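PDB 5NM7: peptidoglycan-binding domain 1 from Burkholderia, which probably binds peptidoglycan through an N-terminal domain and cleaves its glycan strands with a lysozyme-like muramidase domain, as a phage endolysin. Local coordinates for residues Leu7-Leu21 with Ile30-Val42. Sequence-based numbering, arbitrary orientation. Where two conformers were deposited one is given.
Sequences LGDRGADVSYLQRQL and IDAIYGSATRDAV. With GLY (glycine), chain D.
Gln18 reaches from helix 12-21 into the loop ahead of helix 36-42 and, in this peptidoglycan-binding domain of the PGBD type, illustrates how a single carboxamide can tie one helix to the loop 31-33 and to Thr38, which carry a glycine site. Its OE1 accepts from Ala32 N at 2.9 Å, with a weak second bond from Asp31 N. Its NE2 gives to Thr38 OG1 at 3.1 Å, within the amide plane. The other NE2 bond, to Asp31 OD1, runs nearly along the C-O axis of Asp31. Bonds at both ends thus fix the rotation of the amide. Asp31 OD1 also closes an Asx turn, taking Ile33 N from above the carboxylate plane, while OD2 and Ile33 O hold the amino group of the bound glycine. At its other end Ala37 N donates to OXT, and Thr38 N and OG1 to O. Gln18 borders the pocket without bonding the glycine, yet its NE2 starts a relay through Thr38 OG1 to glycine O.

Behind the pocket lies the apolar layer. Chi1 of Tyr34 (-161°) lays the ring between Thr38 CG2 on one face and Leu7 N on the other, with Val14 CG2 at its edge and Leu17 CD2 3.4 Å from CE1. Its hydroxyl is bonded to Gly55 O, and Trp62 and Leu65 of helix 59-67 pack against Leu17. A single beta bridge pairs Arg10 with Ile33, flanked by Tyr34 N to Asp9 O, Gly11 N to Ala32 O and an almost straight Gly8 N to Tyr34 O (179°). At the margin, Ile30 CG2 stands 3.6 Å above the centre of the Arg19 guanidinium plane.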
ATOM      1  N   LEU A   7       2.100 -17.141   8.057  1.00 25.77           N
ATOM      2  CA  LEU A   7       2.679 -17.834   9.202  1.00 27.55           C
ATOM      3  C   LEU A   7       1.617 -18.176  10.231  1.00 27.65           C
ATOM      4  O   LEU A   7       0.846 -17.312  10.642  1.00 26.25           O
ATOM      5  CB  LEU A   7       3.764 -16.988   9.863  1.00 30.30           C
ATOM      6  CG  LEU A   7       4.525 -17.727  10.969  1.00 29.61           C
ATOM      7  CD1 LEU A   7       5.670 -18.515  10.380  1.00 29.73           C
ATOM      8  CD2 LEU A   7       5.025 -16.774  12.055  1.00 32.09           C
ATOM      9  N   GLY A   8       1.553 -19.456  10.596  1.00 25.93           N
ATOM     10  CA  GLY A   8       0.618 -19.942  11.577  1.00 27.68           C
ATOM     11  C   GLY A   8      -0.583 -20.650  10.989  1.00 28.18           C
ATOM     12  O   GLY A   8      -1.256 -21.379  11.699  1.00 28.71           O
ATOM     13  N   ASP A   9      -0.889 -20.424   9.707  1.00 25.51           N
ATOM     14  CA  ASP A   9      -1.971 -21.121   9.049  1.00 24.46           C
ATOM     15  C   ASP A   9      -1.657 -22.629   8.962  1.00 23.67           C
ATOM     16  O   ASP A   9      -0.495 -23.041   8.989  1.00 22.24           O
ATOM     17  CB  ASP A   9      -2.241 -20.555   7.651  1.00 26.96           C
ATOM     18  CG  ASP A   9      -3.075 -19.290   7.674  1.00 30.57           C
ATOM     19  OD1 ASP A   9      -4.016 -19.188   8.480  1.00 32.12           O
ATOM     20  OD2 ASP A   9      -2.808 -18.390   6.874  1.00 29.42           O
ATOM     21  N   ARG A  10      -2.717 -23.422   8.972  1.00 24.80           N
ATOM     22  CA  ARG A  10      -2.608 -24.880   8.925  1.00 26.91           C
ATOM     23  C   ARG A  10      -3.713 -25.435   8.057  1.00 27.04           C
ATOM     24  O   ARG A  10      -4.818 -24.901   8.029  1.00 27.32           O
ATOM     25  CB  ARG A  10      -2.715 -25.490  10.334  1.00 28.12           C
ATOM     26  CG  ARG A  10      -1.524 -25.203  11.241  1.00 32.64           C
ATOM     27  CD  ARG A  10      -1.778 -25.496  12.715  1.00 34.73           C
ATOM     28  NE  ARG A  10      -2.894 -24.705  13.248  1.00 40.69           N
ATOM     29  CZ  ARG A  10      -3.315 -24.722  14.518  1.00 38.56           C
ATOM     30  NH1 ARG A  10      -2.710 -25.470  15.423  1.00 41.05           N
ATOM     31  NH2 ARG A  10      -4.343 -23.963  14.882  1.00 42.44           N
ATOM     32  N   GLY A  11      -3.439 -26.527   7.357  1.00 26.05           N
ATOM     33  CA  GLY A  11      -4.514 -27.222   6.670  1.00 26.17           C
ATOM     34  C   GLY A  11      -4.226 -27.516   5.226  1.00 26.78           C
ATOM     35  O   GLY A  11      -3.120 -27.284   4.728  1.00 23.54           O
ATOM     36  N   ALA A  12      -5.248 -28.022   4.548  1.00 28.30           N
ATOM     37  CA  ALA A  12      -5.106 -28.482   3.160  1.00 28.10           C
ATOM     38  C   ALA A  12      -4.568 -27.390   2.227  1.00 28.61           C
ATOM     39  O   ALA A  12      -3.774 -27.678   1.347  1.00 26.54           O
ATOM     40  CB  ALA A  12      -6.436 -29.008   2.647  1.00 30.02           C
ATOM     41  N   ASP A  13      -4.978 -26.143   2.438  1.00 25.18           N
ATOM     42  CA  ASP A  13      -4.476 -25.039   1.623  1.00 26.47           C
ATOM     43  C   ASP A  13      -2.964 -24.843   1.808  1.00 22.64           C
ATOM     44  O   ASP A  13      -2.280 -24.477   0.866  1.00 22.59           O
ATOM     45  CB  ASP A  13      -5.216 -23.725   1.918  1.00 30.67           C
ATOM     46  CG  ASP A  13      -6.672 -23.728   1.435  1.00 37.40           C
ATOM     47  OD1 ASP A  13      -7.015 -24.423   0.445  1.00 39.75           O
ATOM     48  OD2 ASP A  13      -7.477 -23.007   2.056  1.00 40.25           O
ATOM     49  N   VAL A  14      -2.448 -25.066   3.011  1.00 21.20           N
ATOM     50  CA  VAL A  14      -1.031 -24.957   3.270  1.00 21.59           C
ATOM     51  C   VAL A  14      -0.264 -26.084   2.602  1.00 21.74           C
ATOM     52  O   VAL A  14       0.763 -25.850   1.988  1.00 21.28           O
ATOM     53  CB  VAL A  14      -0.707 -24.920   4.780  1.00 20.63           C
ATOM     54  CG1 VAL A  14       0.782 -24.894   5.026  1.00 19.90           C
ATOM     55  CG2 VAL A  14      -1.364 -23.691   5.398  1.00 21.68           C
ATOM     56  N   SER A  15      -0.757 -27.322   2.694  1.00 23.73           N
ATOM     57  CA  SER A  15      -0.014 -28.406   2.038  1.00 23.43           C
ATOM     58  C   SER A  15      -0.012 -28.175   0.531  1.00 23.90           C
ATOM     59  O   SER A  15       0.990 -28.448  -0.106  1.00 22.29           O
ATOM     60  CB  SER A  15      -0.508 -29.802   2.449  1.00 25.16           C
ATOM     61  OG  SER A  15      -1.882 -29.851   2.439  1.00 30.57           O
ATOM     62  N   TYR A  16      -1.112 -27.655  -0.026  1.00 23.98           N
ATOM     63  CA  TYR A  16      -1.164 -27.291  -1.438  1.00 27.12           C
ATOM     64  C   TYR A  16      -0.102 -26.232  -1.762  1.00 24.87           C
ATOM     65  O   TYR A  16       0.693 -26.392  -2.672  1.00 21.56           O
ATOM     66  CB  TYR A  16      -2.554 -26.811  -1.835  1.00 29.46           C
ATOM     67  CG  TYR A  16      -2.650 -26.464  -3.298  1.00 35.96           C
ATOM     68  CD1 TYR A  16      -2.625 -27.472  -4.271  1.00 41.92           C
ATOM     69  CD2 TYR A  16      -2.708 -25.140  -3.725  1.00 37.41           C
ATOM     70  CE1 TYR A  16      -2.686 -27.168  -5.627  1.00 44.06           C
ATOM     71  CE2 TYR A  16      -2.775 -24.826  -5.081  1.00 42.37           C
ATOM     72  CZ  TYR A  16      -2.754 -25.853  -6.022  1.00 44.36           C
ATOM     73  OH  TYR A  16      -2.820 -25.552  -7.359  1.00 54.85           O
ATOM     74  N   LEU A  17      -0.014 -25.199  -0.929  1.00 22.44           N
ATOM     75  CA  LEU A  17       1.068 -24.212  -1.092  1.00 20.39           C
ATOM     76  C   LEU A  17       2.451 -24.846  -1.062  1.00 19.81           C
ATOM     77  O   LEU A  17       3.307 -24.542  -1.903  1.00 19.09           O
ATOM     78  CB  LEU A  17       0.980 -23.141   0.009  1.00 20.23           C
ATOM     79  CG  LEU A  17       2.077 -22.085   0.016  1.00 20.63           C
ATOM     80  CD1 LEU A  17       1.984 -21.158  -1.198  1.00 22.35           C
ATOM     81  CD2 LEU A  17       1.951 -21.291   1.310  1.00 20.91           C
ATOM     82  N   GLN A  18       2.692 -25.716  -0.094  1.00 21.57           N
ATOM     83  CA  GLN A  18       4.001 -26.344   0.072  1.00 22.78           C
ATOM     84  C   GLN A  18       4.362 -27.157  -1.194  1.00 23.38           C
ATOM     85  O   GLN A  18       5.475 -27.073  -1.713  1.00 23.38           O
ATOM     86  CB  GLN A  18       4.010 -27.223   1.296  1.00 22.61           C
ATOM     87  CG  GLN A  18       3.975 -26.436   2.601  1.00 23.19           C
ATOM     88  CD  GLN A  18       3.676 -27.265   3.821  1.00 21.89           C
ATOM     89  OE1 GLN A  18       2.966 -28.277   3.766  1.00 23.73           O
ATOM     90  NE2 GLN A  18       4.204 -26.834   4.949  1.00 22.47           N
ATOM     91  N   ARG A  19       3.392 -27.904  -1.712  1.00 24.74           N
ATOM     92  CA  ARG A  19       3.605 -28.632  -2.990  1.00 26.47           C
ATOM     93  C   ARG A  19       3.949 -27.708  -4.149  1.00 26.15           C
ATOM     94  O   ARG A  19       4.860 -28.019  -4.933  1.00 26.43           O
ATOM     95  CB  ARG A  19       2.389 -29.490  -3.333  1.00 26.98           C
ATOM     96  CG  ARG A  19       2.266 -30.664  -2.382  1.00 29.45           C
ATOM     97  CD  ARG A  19       1.304 -31.743  -2.845  1.00 30.77           C
ATOM     98  NE  ARG A  19       1.553 -32.931  -2.018  1.00 33.46           N
ATOM     99  CZ  ARG A  19       0.838 -33.306  -0.954  1.00 37.13           C
ATOM    100  NH1 ARG A  19      -0.246 -32.630  -0.570  1.00 38.57           N
ATOM    101  NH2 ARG A  19       1.209 -34.390  -0.270  1.00 36.63           N
ATOM    102  N   GLN A  20       3.257 -26.566  -4.245  1.00 23.86           N
ATOM    103  CA  GLN A  20       3.517 -25.579  -5.304  1.00 26.48           C
ATOM    104  C   GLN A  20       4.919 -24.974  -5.151  1.00 26.73           C
ATOM    105  O   GLN A  20       5.645 -24.833  -6.133  1.00 26.30           O
ATOM    106  CB  GLN A  20       2.449 -24.494  -5.317  1.00 26.46           C
ATOM    107  CG  GLN A  20       1.033 -24.898  -5.681  1.00 27.98           C
ATOM    108  CD  GLN A  20       0.959 -25.394  -7.114  1.00 31.76           C
ATOM    109  OE1 GLN A  20       0.730 -24.601  -8.050  1.00 39.83           O
ATOM    110  NE2 GLN A  20       1.211 -26.639  -7.310  1.00 28.84           N
ATOM    111  N   LEU A  21       5.306 -24.663  -3.917  1.00 24.40           N
ATOM    112  CA  LEU A  21       6.659 -24.172  -3.660  1.00 24.36           C
ATOM    113  C   LEU A  21       7.716 -25.200  -4.042  1.00 25.82           C
ATOM    114  O   LEU A  21       8.754 -24.845  -4.604  1.00 26.79           O
ATOM    115  CB  LEU A  21       6.824 -23.752  -2.202  1.00 22.58           C
ATOM    116  CG  LEU A  21       5.941 -22.554  -1.792  1.00 22.52           C
ATOM    117  CD1 LEU A  21       5.847 -22.457  -0.285  1.00 23.01           C
ATOM    118  CD2 LEU A  21       6.506 -21.254  -2.375  1.00 24.19           C
ATOM    119  N   ILE A  30       6.092 -31.561   3.541  1.00 31.20           N
ATOM    120  CA  ILE A  30       4.694 -31.274   3.256  1.00 29.17           C
ATOM    121  C   ILE A  30       3.865 -31.729   4.462  1.00 31.02           C
ATOM    122  O   ILE A  30       3.348 -32.858   4.511  1.00 27.40           O
ATOM    123  CB  ILE A  30       4.217 -31.984   1.978  1.00 28.59           C
ATOM    124  CG1 ILE A  30       5.107 -31.617   0.784  1.00 31.11           C
ATOM    125  CG2 ILE A  30       2.774 -31.616   1.670  1.00 27.94           C
ATOM    126  CD1 ILE A  30       4.950 -32.549  -0.399  1.00 32.86           C
ATOM    127  N   ASP A  31       3.725 -30.834   5.436  1.00 26.85           N
ATOM    128  CA  ASP A  31       3.062 -31.138   6.693  1.00 24.69           C
ATOM    129  C   ASP A  31       1.843 -30.257   6.977  1.00 23.60           C
ATOM    130  O   ASP A  31       1.260 -30.402   8.044  1.00 25.03           O
ATOM    131  CB  ASP A  31       4.070 -30.999   7.830  1.00 24.00           C
ATOM    132  CG  ASP A  31       4.591 -29.578   7.984  1.00 24.81           C
ATOM    133  OD1 ASP A  31       4.223 -28.715   7.163  1.00 23.95           O
ATOM    134  OD2 ASP A  31       5.410 -29.341   8.881  1.00 25.39           O
ATOM    135  N   ALA A  32       1.450 -29.395   6.026  1.00 22.84           N
ATOM    136  CA  ALA A  32       0.275 -28.551   6.152  1.00 24.00           C
ATOM    137  C   ALA A  32       0.414 -27.493   7.275  1.00 21.92           C
ATOM    138  O   ALA A  32      -0.596 -26.985   7.766  1.00 23.67           O
ATOM    139  CB  ALA A  32      -0.994 -29.410   6.349  1.00 25.82           C
ATOM    140  N   ILE A  33       1.640 -27.175   7.661  1.00 23.72           N
ATOM    141  CA  ILE A  33       1.912 -26.170   8.715  1.00 22.96           C
ATOM    142  C   ILE A  33       2.746 -25.050   8.084  1.00 22.26           C
ATOM    143  O   ILE A  33       3.871 -25.277   7.606  1.00 22.22           O
ATOM    144  CB  ILE A  33       2.707 -26.757   9.896  1.00 24.56           C
ATOM    145  CG1 ILE A  33       1.896 -27.835  10.619  1.00 26.65           C
ATOM    146  CG2 ILE A  33       3.111 -25.662  10.898  1.00 23.99           C
ATOM    147  CD1 ILE A  33       2.742 -28.721  11.515  1.00 27.23           C
ATOM    148  N   TYR A  34       2.199 -23.841   8.106  1.00 22.56           N
ATOM    149  CA  TYR A  34       2.897 -22.687   7.563  1.00 22.35           C
ATOM    150  C   TYR A  34       3.742 -22.142   8.707  1.00 23.57           C
ATOM    151  O   TYR A  34       3.319 -21.248   9.432  1.00 24.34           O
ATOM    152  CB  TYR A  34       1.855 -21.666   7.068  1.00 21.36           C
ATOM    153  CG  TYR A  34       2.309 -20.618   6.099  1.00 21.16           C
ATOM    154  CD1 TYR A  34       1.555 -20.347   4.966  1.00 20.98           C
ATOM    155  CD2 TYR A  34       3.446 -19.837   6.327  1.00 21.91           C
ATOM    156  CE1 TYR A  34       1.906 -19.356   4.088  1.00 20.86           C
ATOM    157  CE2 TYR A  34       3.807 -18.836   5.433  1.00 22.56           C
ATOM    158  CZ  TYR A  34       3.010 -18.606   4.311  1.00 21.35           C
ATOM    159  OH  TYR A  34       3.316 -17.624   3.387  1.00 20.70           O
ATOM    160  N   GLY A  35       4.927 -22.706   8.853  1.00 24.08           N
ATOM    161  CA  GLY A  35       5.866 -22.270   9.867  1.00 25.46           C
ATOM    162  C   GLY A  35       6.979 -21.484   9.215  1.00 28.24           C
ATOM    163  O   GLY A  35       6.865 -21.033   8.061  1.00 24.25           O
ATOM    164  N   SER A  36       8.083 -21.342   9.943  1.00 26.66           N
ATOM    165  CA  SER A  36       9.198 -20.531   9.476  1.00 28.89           C
ATOM    166  C   SER A  36       9.840 -21.051   8.200  1.00 29.08           C
ATOM    167  O   SER A  36      10.304 -20.267   7.386  1.00 26.72           O
ATOM    168  CB  SER A  36      10.248 -20.359  10.601  1.00 33.09           C
ATOM    169  OG  SER A  36      10.901 -21.591  10.890  1.00 36.15           O
ATOM    170  N   ALA A  37       9.922 -22.369   8.031  1.00 27.56           N
ATOM    171  CA  ALA A  37      10.510 -22.919   6.814  1.00 26.72           C
ATOM    172  C   ALA A  37       9.630 -22.591   5.602  1.00 23.94           C
ATOM    173  O   ALA A  37      10.148 -22.280   4.529  1.00 24.55           O
ATOM    174  CB  ALA A  37      10.736 -24.425   6.941  1.00 26.99           C
ATOM    175  N   THR A  38       8.322 -22.729   5.772  1.00 21.79           N
ATOM    176  CA  THR A  38       7.384 -22.450   4.699  1.00 23.56           C
ATOM    177  C   THR A  38       7.437 -20.947   4.376  1.00 21.92           C
ATOM    178  O   THR A  38       7.490 -20.562   3.199  1.00 23.53           O
ATOM    179  CB  THR A  38       5.961 -22.949   5.033  1.00 22.75           C
ATOM    180  OG1 THR A  38       6.011 -24.375   5.205  1.00 25.75           O
ATOM    181  CG2 THR A  38       5.001 -22.618   3.929  1.00 22.37           C
ATOM    182  N   ARG A  39       7.421 -20.114   5.414  0.50 24.22           N
ATOM    183  CA  ARG A  39       7.552 -18.664   5.220  0.50 25.45           C
ATOM    184  C   ARG A  39       8.832 -18.292   4.466  0.50 24.75           C
ATOM    185  O   ARG A  39       8.798 -17.513   3.505  0.50 23.49           O
ATOM    186  CB  ARG A  39       7.511 -17.915   6.551  0.50 27.75           C
ATOM    187  CG  ARG A  39       7.676 -16.407   6.377  0.50 30.13           C
ATOM    188  CD  ARG A  39       7.402 -15.590   7.635  0.50 34.10           C
ATOM    189  NE  ARG A  39       8.193 -15.802   8.837  0.50 37.01           N
ATOM    190  CZ  ARG A  39       7.764 -15.298   9.984  0.50 36.57           C
ATOM    191  NH1 ARG A  39       8.410 -15.445  11.125  0.50 36.57           N
ATOM    192  NH2 ARG A  39       6.626 -14.620   9.961  0.50 35.53           N
ATOM    193  N   ASP A  40       9.959 -18.849   4.906  1.00 24.03           N
ATOM    194  CA  ASP A  40      11.243 -18.645   4.219  1.00 25.69           C
ATOM    195  C   ASP A  40      11.181 -19.052   2.775  1.00 23.50           C
ATOM    196  O   ASP A  40      11.740 -18.367   1.918  1.00 23.11           O
ATOM    197  CB  ASP A  40      12.380 -19.423   4.892  1.00 28.43           C
ATOM    198  CG  ASP A  40      12.774 -18.855   6.212  1.00 30.46           C
ATOM    199  OD1 ASP A  40      12.249 -17.792   6.605  1.00 33.17           O
ATOM    200  OD2 ASP A  40      13.569 -19.509   6.892  1.00 30.71           O
ATOM    201  N   ALA A  41      10.508 -20.169   2.491  1.00 22.02           N
ATOM    202  CA  ALA A  41      10.354 -20.611   1.107  1.00 20.00           C
ATOM    203  C   ALA A  41       9.520 -19.637   0.279  1.00 20.25           C
ATOM    204  O   ALA A  41       9.850 -19.384  -0.879  1.00 19.79           O
ATOM    205  CB  ALA A  41       9.759 -22.024   1.032  1.00 21.57           C
ATOM    206  N   VAL A  42       8.446 -19.110   0.869  1.00 19.87           N
ATOM    207  CA  VAL A  42       7.616 -18.136   0.200  1.00 19.65           C
ATOM    208  C   VAL A  42       8.486 -16.909  -0.080  1.00 19.89           C
ATOM    209  O   VAL A  42       8.497 -16.411  -1.192  1.00 19.56           O
ATOM    210  CB  VAL A  42       6.358 -17.791   1.017  1.00 20.58           C
ATOM    211  CG1 VAL A  42       5.608 -16.633   0.400  1.00 20.74           C
ATOM    212  CG2 VAL A  42       5.428 -18.979   1.059  1.00 20.46           C
TER
HETATM  213  N   GLY D 302       6.141 -26.780   8.182  1.00 28.23           N
HETATM  214  CA  GLY D 302       7.200 -26.376   9.131  1.00 28.89           C
HETATM  215  C   GLY D 302       7.737 -25.010   8.758  1.00 29.40           C
HETATM  216  O   GLY D 302       7.246 -24.360   7.821  1.00 26.79           O
HETATM  217  OXT GLY D 302       8.677 -24.549   9.412  1.00 27.92           O